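Local coordinates for transcriptional regulator ComR (Streptococcus vestibularis F0396, PDB 6HU8), which probably binds DNA through a helix-turn-helix domain and regulates competence as a peptide-responsive transcription factor of the RNPP family, at residues Y78-F88 / K100-Y108; F207-K217 / F226-V236. All coordinates share one frame; numbering follows the deposited sequence.

Contact 1 of 2, residues Y78-F88 / K100-Y108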
loop_
_atom_site.group_PDB
_atom_site.type_symbol
_atom_site.label_atom_id
_atom_site.label_comp_id
_atom_site.label_asym_id
_atom_site.label_seq_id
_atom_site.Cartn_x
_atom_site.Cartn_y
_atom_site.Cartn_z
ATOM N N TYR A 78 -4.037 14.587 11.897
ATOM C CA TYR A 78 -3.646 13.216 11.580
ATOM C C TYR A 78 -3.333 13.090 10.097
ATOM O O TYR A 78 -2.273 12.589 9.702
ATOM C CB TYR A 78 -4.738 12.215 11.957
ATOM C CG TYR A 78 -4.478 10.865 11.319
ATOM C CD1 TYR A 78 -3.523 10.008 11.849
ATOM C CD2 TYR A 78 -5.145 10.474 10.165
ATOM C CE1 TYR A 78 -3.261 8.774 11.266
ATOM C CE2 TYR A 78 -4.886 9.242 9.564
ATOM C CZ TYR A 78 -3.945 8.398 10.122
ATOM O OH TYR A 78 -3.677 7.173 9.547
ATOM N N TYR A 79 -4.270 13.543 9.274
ATOM C CA TYR A 79 -4.104 13.441 7.837
ATOM C C TYR A 79 -2.869 14.191 7.367
ATOM O O TYR A 79 -2.208 13.748 6.452
ATOM C CB TYR A 79 -5.349 13.949 7.112
ATOM C CG TYR A 79 -6.527 13.040 7.308
ATOM C CD1 TYR A 79 -6.530 11.763 6.760
ATOM C CD2 TYR A 79 -7.628 13.442 8.058
ATOM C CE1 TYR A 79 -7.596 10.918 6.938
ATOM C CE2 TYR A 79 -8.704 12.602 8.243
ATOM C CZ TYR A 79 -8.681 11.339 7.682
ATOM O OH TYR A 79 -9.747 10.492 7.859
ATOM N N GLU A 80 -2.547 15.313 8.002
ATOM C CA GLU A 80 -1.361 16.071 7.608
ATOM C C GLU A 80 -0.097 15.275 7.887
ATOM O O GLU A 80 0.817 15.239 7.063
ATOM C CB GLU A 80 -1.298 17.417 8.342
ATOM C CG GLU A 80 -2.413 18.379 7.974
ATOM C CD GLU A 80 -2.523 19.549 8.951
ATOM O OE1 GLU A 80 -1.503 19.887 9.596
ATOM O OE2 GLU A 80 -3.631 20.114 9.086
ATOM N N MET A 81 -0.050 14.635 9.053
ATOM C CA MET A 81 1.120 13.845 9.426
ATOM C C MET A 81 1.216 12.553 8.619
ATOM O O MET A 81 2.316 12.121 8.262
ATOM C CB MET A 81 1.098 13.527 10.916
ATOM C CG MET A 81 1.211 14.761 11.789
ATOM S SD MET A 81 1.104 14.373 13.540
ATOM C CE MET A 81 2.594 13.413 13.776
ATOM N N LYS A 82 0.070 11.940 8.326
ATOM C CA LYS A 82 0.045 10.781 7.435
ATOM C C LYS A 82 0.543 11.176 6.054
ATOM O O LYS A 82 1.357 10.468 5.445
ATOM C CB LYS A 82 -1.361 10.178 7.337
ATOM C CG LYS A 82 -1.462 8.935 6.434
ATOM C CD LYS A 82 -2.933 8.456 6.299
ATOM C CE LYS A 82 -3.081 7.240 5.365
ATOM N NZ LYS A 82 -4.523 6.863 5.128
ATOM N N ASN A 83 0.066 12.313 5.564
ATOM C CA ASN A 83 0.509 12.801 4.263
ATOM C C ASN A 83 2.022 13.027 4.240
ATOM O O ASN A 83 2.699 12.566 3.326
ATOM C CB ASN A 83 -0.236 14.091 3.890
ATOM C CG ASN A 83 0.038 14.541 2.456
ATOM O OD1 ASN A 83 -0.313 13.851 1.502
ATOM N ND2 ASN A 83 0.648 15.715 2.302
ATOM N N ARG A 84 2.554 13.717 5.248
ATOM C CA ARG A 84 4.000 13.948 5.322
ATOM C C ARG A 84 4.779 12.634 5.379
ATOM O O ARG A 84 5.788 12.471 4.680
ATOM C CB ARG A 84 4.352 14.815 6.535
ATOM C CG ARG A 84 4.040 16.295 6.353
ATOM C CD ARG A 84 4.363 17.096 7.610
ATOM N NE ARG A 84 3.331 18.093 7.883
ATOM C CZ ARG A 84 2.647 18.162 9.020
ATOM N NH1 ARG A 84 1.710 19.093 9.190
ATOM N NH2 ARG A 84 2.897 17.298 9.994
ATOM N N LEU A 85 4.297 11.707 6.206
ATOM C CA LEU A 85 4.885 10.369 6.361
ATOM C C LEU A 85 5.000 9.587 5.046
ATOM O O LEU A 85 6.061 9.058 4.718
ATOM C CB LEU A 85 4.054 9.551 7.375
ATOM C CG LEU A 85 4.207 8.025 7.330
ATOM C CD1 LEU A 85 5.633 7.624 7.653
ATOM C CD2 LEU A 85 3.226 7.297 8.268
ATOM N N ILE A 86 3.898 9.499 4.310
ATOM C CA ILE A 86 3.840 8.710 3.085
ATOM C C ILE A 86 4.690 9.320 1.973
ATOM O O ILE A 86 5.234 8.599 1.135
ATOM C CB ILE A 86 2.381 8.561 2.607
ATOM C CG1 ILE A 86 1.560 7.818 3.667
ATOM C CG2 ILE A 86 2.307 7.836 1.257
ATOM C CD1 ILE A 86 0.211 7.365 3.192
ATOM N N LYS A 87 4.808 10.647 1.994
ATOM C CA LYS A 87 5.572 11.416 1.001
ATOM C C LYS A 87 7.087 11.317 1.218
ATOM O O LYS A 87 7.875 11.614 0.320
ATOM C CB LYS A 87 5.147 12.892 1.036
ATOM C CG LYS A 87 4.028 13.233 0.074
ATOM C CD LYS A 87 3.299 14.511 0.479
ATOM C CE LYS A 87 4.209 15.723 0.501
ATOM N NZ LYS A 87 3.389 16.939 0.755
ATOM N N PHE A 88 7.475 10.904 2.421
ATOM C CA PHE A 88 8.872 10.821 2.844
ATOM C C PHE A 88 9.611 9.634 2.191
ATOM O O PHE A 88 9.322 8.474 2.503
ATOM C CB PHE A 88 8.901 10.709 4.376
ATOM C CG PHE A 88 10.240 10.981 4.998
ATOM C CD1 PHE A 88 11.245 10.027 4.971
ATOM C CD2 PHE A 88 10.480 12.180 5.650
ATOM C CE1 PHE A 88 12.474 10.276 5.554
ATOM C CE2 PHE A 88 11.706 12.433 6.241
ATOM C CZ PHE A 88 12.706 11.477 6.189
ATOM N N LYS A 100 11.723 7.797 9.195
ATOM C CA LYS A 100 10.372 7.423 8.798
ATOM C C LYS A 100 9.703 6.556 9.858
ATOM O O LYS A 100 8.525 6.740 10.156
ATOM C CB LYS A 100 10.388 6.693 7.447
ATOM C CG LYS A 100 9.033 6.663 6.749
ATOM C CD LYS A 100 9.171 6.490 5.238
ATOM C CE LYS A 100 7.811 6.336 4.564
ATOM N NZ LYS A 100 7.923 6.266 3.076
ATOM N N LEU A 101 10.446 5.610 10.426
ATOM C CA LEU A 101 9.898 4.776 11.492
ATOM C C LEU A 101 9.552 5.629 12.713
ATOM O O LEU A 101 8.554 5.381 13.389
ATOM C CB LEU A 101 10.873 3.658 11.866
ATOM C CG LEU A 101 11.180 2.646 10.761
ATOM C CD1 LEU A 101 12.418 1.848 11.123
ATOM C CD2 LEU A 101 10.003 1.722 10.527
ATOM N N ASP A 102 10.357 6.656 12.981
ATOM C CA ASP A 102 10.054 7.554 14.090
ATOM C C ASP A 102 8.783 8.347 13.818
ATOM O O ASP A 102 8.020 8.634 14.741
ATOM C CB ASP A 102 11.220 8.499 14.370
ATOM C CG ASP A 102 12.359 7.810 15.102
ATOM O OD1 ASP A 102 12.122 6.732 15.695
ATOM O OD2 ASP A 102 13.488 8.346 15.088
ATOM N N LEU A 103 8.543 8.689 12.553
ATOM C CA LEU A 103 7.336 9.439 12.215
ATOM C C LEU A 103 6.104 8.577 12.443
ATOM O O LEU A 103 5.106 9.040 12.991
ATOM C CB LEU A 103 7.383 9.928 10.774
ATOM C CG LEU A 103 8.478 10.969 10.531
ATOM C CD1 LEU A 103 8.579 11.311 9.053
ATOM C CD2 LEU A 103 8.232 12.222 11.373
ATOM N N ILE A 104 6.194 7.321 12.018
ATOM C CA ILE A 104 5.125 6.352 12.194
ATOM C C ILE A 104 4.806 6.180 13.659
ATOM O O ILE A 104 3.650 6.217 14.057
ATOM C CB ILE A 104 5.504 4.980 11.594
ATOM C CG1 ILE A 104 5.682 5.100 10.081
ATOM C CG2 ILE A 104 4.446 3.901 11.952
ATOM C CD1 ILE A 104 6.511 4.002 9.487
ATOM N N GLU A 105 5.846 5.979 14.460
ATOM C CA GLU A 105 5.684 5.820 15.899
ATOM C C GLU A 105 4.981 7.018 16.514
ATOM O O GLU A 105 4.097 6.882 17.377
ATOM C CB GLU A 105 7.042 5.610 16.558
ATOM C CG GLU A 105 7.002 5.597 18.069
ATOM C CD GLU A 105 8.341 5.205 18.667
ATOM O OE1 GLU A 105 8.929 4.208 18.196
ATOM O OE2 GLU A 105 8.808 5.897 19.595
ATOM N N ASP A 106 5.371 8.195 16.037
ATOM C CA ASP A 106 4.843 9.456 16.521
ATOM C C ASP A 106 3.339 9.566 16.229
ATOM O O ASP A 106 2.532 9.833 17.124
ATOM C CB ASP A 106 5.623 10.606 15.871
ATOM C CG ASP A 106 5.411 11.930 16.569
ATOM O OD1 ASP A 106 4.746 11.947 17.629
ATOM O OD2 ASP A 106 5.922 12.952 16.055
ATOM N N VAL A 107 2.976 9.350 14.967
ATOM C CA VAL A 107 1.581 9.400 14.543
ATOM C C VAL A 107 0.737 8.386 15.305
ATOM O O VAL A 107 -0.357 8.709 15.760
ATOM C CB VAL A 107 1.431 9.124 13.036
ATOM C CG1 VAL A 107 -0.038 9.094 12.655
ATOM C CG2 VAL A 107 2.184 10.170 12.213
ATOM N N TYR A 108 1.246 7.165 15.445
ATOM C CA TYR A 108 0.519 6.137 16.174
ATOM C C TYR A 108 0.275 6.593 17.616
ATOM O O TYR A 108 -0.842 6.547 18.103
ATOM C CB TYR A 108 1.264 4.797 16.153
ATOM C CG TYR A 108 0.597 3.720 17.000
ATOM C CD1 TYR A 108 -0.379 2.879 16.467
ATOM C CD2 TYR A 108 0.949 3.545 18.329
ATOM C CE1 TYR A 108 -0.973 1.894 17.237
ATOM C CE2 TYR A 108 0.360 2.582 19.103
ATOM C CZ TYR A 108 -0.601 1.758 18.559
ATOM O OH TYR A 108 -1.178 0.803 19.357
HETATM O O HOH W 1 5.763 5.671 1.709
#
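Lys100 is hydrogen-bonded to Phe88 O near the C-terminal part of helix 76-87. The lysine NZ donates to Phe88 O at 2.7 Å, almost in line with the carbonyl (C=O...N angle 162°). A bound water accepts a second bond from NZ at 2.6 Å and donates to Ile86 O, so a single ammonium group serves two backbone carbonyls, one directly and one through the water; near Ile86 O, toward the C-terminal end of the helix, a positive charge would probably be favourable. Lys100 gets there by turning CG anti to its own backbone N and staying extended, its CG passing Leu85 CD1 at 3.6 Å. Leu85 wedges its CD1 branch between that lysine stem and Ile104, whose CG1 lies 3.5 Å from the same methyl. Nearby, Leu103 CD1 meets Phe88 CD2 obliquely at 4.0 Å. Toward the other end Val107 divides its branches: CG1 reaches Tyr78 CE1 at 3.5 Å, while CG2 takes Met81 CE at 3.6 Å, a methyl brought round by the bend at the thioether (chi3 66°). The Tyr78 hydroxyl is positioned by a hydrogen bond from outside the pair, to Glu119, which also forms a salt bridge with Lys82. The helices run antiparallel at 163°, their axes 9.9 Å apart, as expected of a helical hairpin in a tetratricopeptide-type domain. Helix 117-131 packs against this hairpin, Leu126 touching Leu85 and Leu130 touching Lys100 and Ile104, while the start of helix 200-219 meets Asn83 and Lys87.

Contact 2 of 2, residues F207-K217 / F226-V236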
loop_
_atom_site.group_PDB
_atom_site.type_symbol
_atom_site.label_atom_id
_atom_site.label_comp_id
_atom_site.label_asym_id
_atom_site.label_seq_id
_atom_site.Cartn_x
_atom_site.Cartn_y
_atom_site.Cartn_z
ATOM N N PHE A 207 3.726 4.586 -7.083
ATOM C CA PHE A 207 5.046 4.369 -7.647
ATOM C C PHE A 207 5.715 3.156 -6.988
ATOM O O PHE A 207 6.298 2.311 -7.668
ATOM C CB PHE A 207 5.922 5.613 -7.482
ATOM C CG PHE A 207 7.287 5.462 -8.079
ATOM C CD1 PHE A 207 7.492 5.718 -9.421
ATOM C CD2 PHE A 207 8.357 5.041 -7.304
ATOM C CE1 PHE A 207 8.756 5.563 -9.991
ATOM C CE2 PHE A 207 9.613 4.876 -7.858
ATOM C CZ PHE A 207 9.816 5.131 -9.205
ATOM N N ASN A 208 5.623 3.068 -5.666
ATOM C CA ASN A 208 6.263 1.976 -4.941
ATOM C C ASN A 208 5.613 0.617 -5.238
ATOM O O ASN A 208 6.287 -0.414 -5.260
ATOM C CB ASN A 208 6.233 2.271 -3.438
ATOM C CG ASN A 208 7.261 3.307 -3.039
ATOM O OD1 ASN A 208 8.310 3.418 -3.676
ATOM N ND2 ASN A 208 6.973 4.073 -1.988
ATOM N N ASP A 209 4.302 0.615 -5.464
ATOM C CA ASP A 209 3.640 -0.607 -5.912
ATOM C C ASP A 209 4.099 -1.005 -7.308
ATOM O O ASP A 209 4.298 -2.174 -7.591
ATOM C CB ASP A 209 2.132 -0.434 -5.915
ATOM C CG ASP A 209 1.536 -0.574 -4.539
ATOM O OD1 ASP A 209 2.305 -0.757 -3.573
ATOM O OD2 ASP A 209 0.304 -0.498 -4.436
ATOM N N LEU A 210 4.228 -0.029 -8.188
ATOM C CA LEU A 210 4.727 -0.309 -9.533
ATOM C C LEU A 210 6.163 -0.839 -9.478
ATOM O O LEU A 210 6.522 -1.769 -10.213
ATOM C CB LEU A 210 4.630 0.949 -10.387
ATOM C CG LEU A 210 3.208 1.310 -10.817
ATOM C CD1 LEU A 210 3.156 2.717 -11.350
ATOM C CD2 LEU A 210 2.732 0.330 -11.862
ATOM N N MET A 211 6.994 -0.260 -8.608
ATOM C CA MET A 211 8.357 -0.768 -8.472
ATOM C C MET A 211 8.339 -2.225 -8.039
ATOM O O MET A 211 9.131 -3.028 -8.552
ATOM C CB MET A 211 9.182 0.068 -7.486
ATOM C CG MET A 211 9.646 1.440 -8.051
ATOM S SD MET A 211 10.884 1.384 -9.367
ATOM C CE MET A 211 12.374 1.089 -8.409
ATOM N N ALA A 212 7.448 -2.556 -7.101
ATOM C CA ALA A 212 7.310 -3.925 -6.583
ATOM C C ALA A 212 6.916 -4.915 -7.677
ATOM O O ALA A 212 7.438 -6.024 -7.737
ATOM C CB ALA A 212 6.268 -3.975 -5.429
ATOM N N ILE A 213 5.965 -4.511 -8.510
ATOM C CA ILE A 213 5.528 -5.293 -9.662
ATOM C C ILE A 213 6.694 -5.591 -10.610
ATOM O O ILE A 213 6.876 -6.721 -11.067
ATOM C CB ILE A 213 4.412 -4.529 -10.411
ATOM C CG1 ILE A 213 3.130 -4.508 -9.564
ATOM C CG2 ILE A 213 4.190 -5.091 -11.804
ATOM C CD1 ILE A 213 2.072 -3.526 -10.033
ATOM N N ALA A 214 7.507 -4.579 -10.887
ATOM C CA ALA A 214 8.592 -4.732 -11.863
ATOM C C ALA A 214 9.654 -5.672 -11.321
ATOM O O ALA A 214 10.128 -6.560 -12.029
ATOM C CB ALA A 214 9.187 -3.382 -12.205
ATOM N N GLY A 215 10.013 -5.510 -10.052
ATOM C CA GLY A 215 10.938 -6.449 -9.438
ATOM C C GLY A 215 10.389 -7.871 -9.405
ATOM O O GLY A 215 11.129 -8.843 -9.615
ATOM N N LEU A 216 9.090 -8.003 -9.141
ATOM C CA LEU A 216 8.464 -9.319 -9.077
ATOM C C LEU A 216 8.318 -9.963 -10.444
ATOM O O LEU A 216 8.565 -11.167 -10.595
ATOM C CB LEU A 216 7.093 -9.229 -8.401
ATOM C CG LEU A 216 7.153 -9.132 -6.878
ATOM C CD1 LEU A 216 5.766 -8.806 -6.312
ATOM C CD2 LEU A 216 7.708 -10.434 -6.301
ATOM N N LYS A 217 7.908 -9.178 -11.437
ATOM C CA LYS A 217 7.824 -9.685 -12.807
ATOM C C LYS A 217 9.171 -10.272 -13.261
ATOM O O LYS A 217 9.203 -11.270 -13.997
ATOM C CB LYS A 217 7.349 -8.589 -13.772
ATOM C CG LYS A 217 5.842 -8.302 -13.679
ATOM C CD LYS A 217 5.316 -7.589 -14.913
ATOM C CE LYS A 217 3.819 -7.808 -15.096
ATOM N NZ LYS A 217 3.536 -9.266 -15.341
ATOM N N PHE A 226 5.832 -6.069 -19.137
ATOM C CA PHE A 226 6.887 -5.486 -18.302
ATOM C C PHE A 226 7.161 -4.029 -18.689
ATOM O O PHE A 226 7.295 -3.171 -17.817
ATOM C CB PHE A 226 8.196 -6.290 -18.373
ATOM C CG PHE A 226 9.263 -5.793 -17.418
ATOM C CD1 PHE A 226 10.146 -4.783 -17.798
ATOM C CD2 PHE A 226 9.379 -6.327 -16.144
ATOM C CE1 PHE A 226 11.112 -4.314 -16.920
ATOM C CE2 PHE A 226 10.345 -5.863 -15.257
ATOM C CZ PHE A 226 11.214 -4.854 -15.652
ATOM N N LEU A 227 7.231 -3.745 -19.988
ATOM C CA LEU A 227 7.524 -2.383 -20.429
ATOM C C LEU A 227 6.320 -1.479 -20.194
ATOM O O LEU A 227 6.455 -0.263 -20.115
ATOM C CB LEU A 227 7.936 -2.360 -21.901
ATOM C CG LEU A 227 9.234 -3.095 -22.235
ATOM C CD1 LEU A 227 9.514 -3.036 -23.738
ATOM C CD2 LEU A 227 10.395 -2.503 -21.444
ATOM N N THR A 228 5.139 -2.070 -20.069
ATOM C CA THR A 228 3.959 -1.287 -19.715
ATOM C C THR A 228 4.085 -0.816 -18.260
ATOM O O THR A 228 3.695 0.310 -17.918
ATOM C CB THR A 228 2.664 -2.082 -19.929
ATOM O OG1 THR A 228 2.527 -2.365 -21.325
ATOM C CG2 THR A 228 1.461 -1.271 -19.493
ATOM N N VAL A 229 4.670 -1.662 -17.417
ATOM C CA VAL A 229 4.963 -1.250 -16.049
ATOM C C VAL A 229 6.025 -0.152 -16.032
ATOM O O VAL A 229 5.898 0.824 -15.288
ATOM C CB VAL A 229 5.432 -2.425 -15.181
ATOM C CG1 VAL A 229 5.783 -1.944 -13.787
ATOM C CG2 VAL A 229 4.357 -3.507 -15.120
ATOM N N ILE A 230 7.068 -0.293 -16.844
ATOM C CA ILE A 230 8.088 0.762 -16.929
ATOM C C ILE A 230 7.450 2.078 -17.345
ATOM O O ILE A 230 7.752 3.137 -16.789
ATOM C CB ILE A 230 9.221 0.401 -17.931
ATOM C CG1 ILE A 230 9.951 -0.876 -17.477
ATOM C CG2 ILE A 230 10.188 1.590 -18.122
ATOM C CD1 ILE A 230 10.658 -0.727 -16.128
ATOM N N ASP A 231 6.559 1.999 -18.328
ATOM C CA ASP A 231 5.892 3.179 -18.870
ATOM C C ASP A 231 5.058 3.906 -17.807
ATOM O O ASP A 231 5.022 5.148 -17.743
ATOM C CB ASP A 231 5.014 2.768 -20.053
ATOM C CG ASP A 231 5.821 2.554 -21.329
ATOM O OD1 ASP A 231 6.903 3.154 -21.453
ATOM O OD2 ASP A 231 5.377 1.790 -22.206
ATOM N N LYS A 232 4.394 3.127 -16.965
ATOM C CA LYS A 232 3.554 3.711 -15.930
ATOM C C LYS A 232 4.437 4.389 -14.891
ATOM O O LYS A 232 4.145 5.505 -14.443
ATOM C CB LYS A 232 2.666 2.653 -15.275
ATOM C CG LYS A 232 1.537 3.252 -14.413
ATOM C CD LYS A 232 0.345 3.647 -15.263
ATOM C CE LYS A 232 -0.837 4.131 -14.411
ATOM N NZ LYS A 232 -2.121 3.630 -14.967
ATOM N N LEU A 233 5.530 3.716 -14.524
ATOM C CA LEU A 233 6.491 4.286 -13.581
ATOM C C LEU A 233 7.002 5.656 -14.042
ATOM O O LEU A 233 7.073 6.606 -13.251
ATOM C CB LEU A 233 7.669 3.334 -13.387
ATOM C CG LEU A 233 7.434 2.150 -12.467
ATOM C CD1 LEU A 233 8.440 1.088 -12.848
ATOM C CD2 LEU A 233 7.614 2.584 -11.021
ATOM N N LEU A 234 7.349 5.753 -15.325
ATOM C CA LEU A 234 7.841 7.000 -15.889
ATOM C C LEU A 234 6.717 8.037 -15.942
ATOM O O LEU A 234 6.950 9.234 -15.726
ATOM C CB LEU A 234 8.438 6.766 -17.287
ATOM C CG LEU A 234 9.723 5.934 -17.363
ATOM C CD1 LEU A 234 10.233 5.838 -18.792
ATOM C CD2 LEU A 234 10.801 6.519 -16.469
ATOM N N ALA A 235 5.497 7.586 -16.224
ATOM C CA ALA A 235 4.336 8.493 -16.219
ATOM C C ALA A 235 4.069 9.086 -14.838
ATOM O O ALA A 235 3.726 10.271 -14.720
ATOM C CB ALA A 235 3.095 7.775 -16.720
ATOM N N VAL A 236 4.227 8.285 -13.786
ATOM C CA VAL A 236 4.047 8.815 -12.428
ATOM C C VAL A 236 5.142 9.824 -12.092
ATOM O O VAL A 236 4.859 10.905 -11.560
ATOM C CB VAL A 236 4.040 7.710 -11.371
ATOM C CG1 VAL A 236 4.013 8.312 -9.974
ATOM C CG2 VAL A 236 2.852 6.780 -11.580
#
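Leu233 places its CD2 methyl over one face of the Phe207 ring, a CH-pi contact 3.7 Å from the centroid and 28° off the ring normal. The phenyl group lies there because Phe207 CG stands anti to the backbone N (chi1 -178°), which swings the ring toward the partner helix. The same methyl presses on Leu210 CB at 3.5 Å, tighter than usual for two carbons, and also meets Met211 CG, whose chain is bent at chi2 and chi3. Leu210 is a knob in the hole formed by Val229, Lys232, Leu233 and Val236; its CD1 rests 3.5 Å from CG of Lys232. That lysine then bends at chi2, carrying its amine away from the interface to Leu192 O and Gln194 O. Val229 is the reciprocal knob, its side chain seated among Leu210, Ile213, Ala214 and Lys217, with CG2 3.7 Å from Ile213 CG2. Phe226 presents its edge, CE2 lying 3.3 Å from Ala214 O and CD2 3.9 Å from Lys217 CB, while its ring stacks with Tyr256 of helix 246-261. Lys217 supplies only carbon here, its NZ being bonded to Ser222 O and Lys224 O. With axes 9.7 Å apart, an antiparallel angle of 157° and reciprocal knobs-into-holes packing, the pair is a helical hairpin of the kind from which tetratricopeptide-type superhelices are built.

Both contacts show one principle, antiparallel helices closely linked in sequence, applied at two places in the domain assigned to the ComR tetratricopeptide family. Contact 1 is completed earlier in the chain than contact 2 begins; their centres are 25 Å apart and their nearest atoms about 6 Å, too far for direct contact. Helix 200-219 connects them: its first turn meets Lys87 and Asn83 of contact 1, and farther along it supplies residues 207-217. The chemistry differs. Residues 78-88 and 100-108 add a lysine and a water bridging to backbone carbonyls, whereas residues 207-217 and 226-236 meet without a hydrogen bond. The structure is the apo form, so neither contact is seen against a bound peptide.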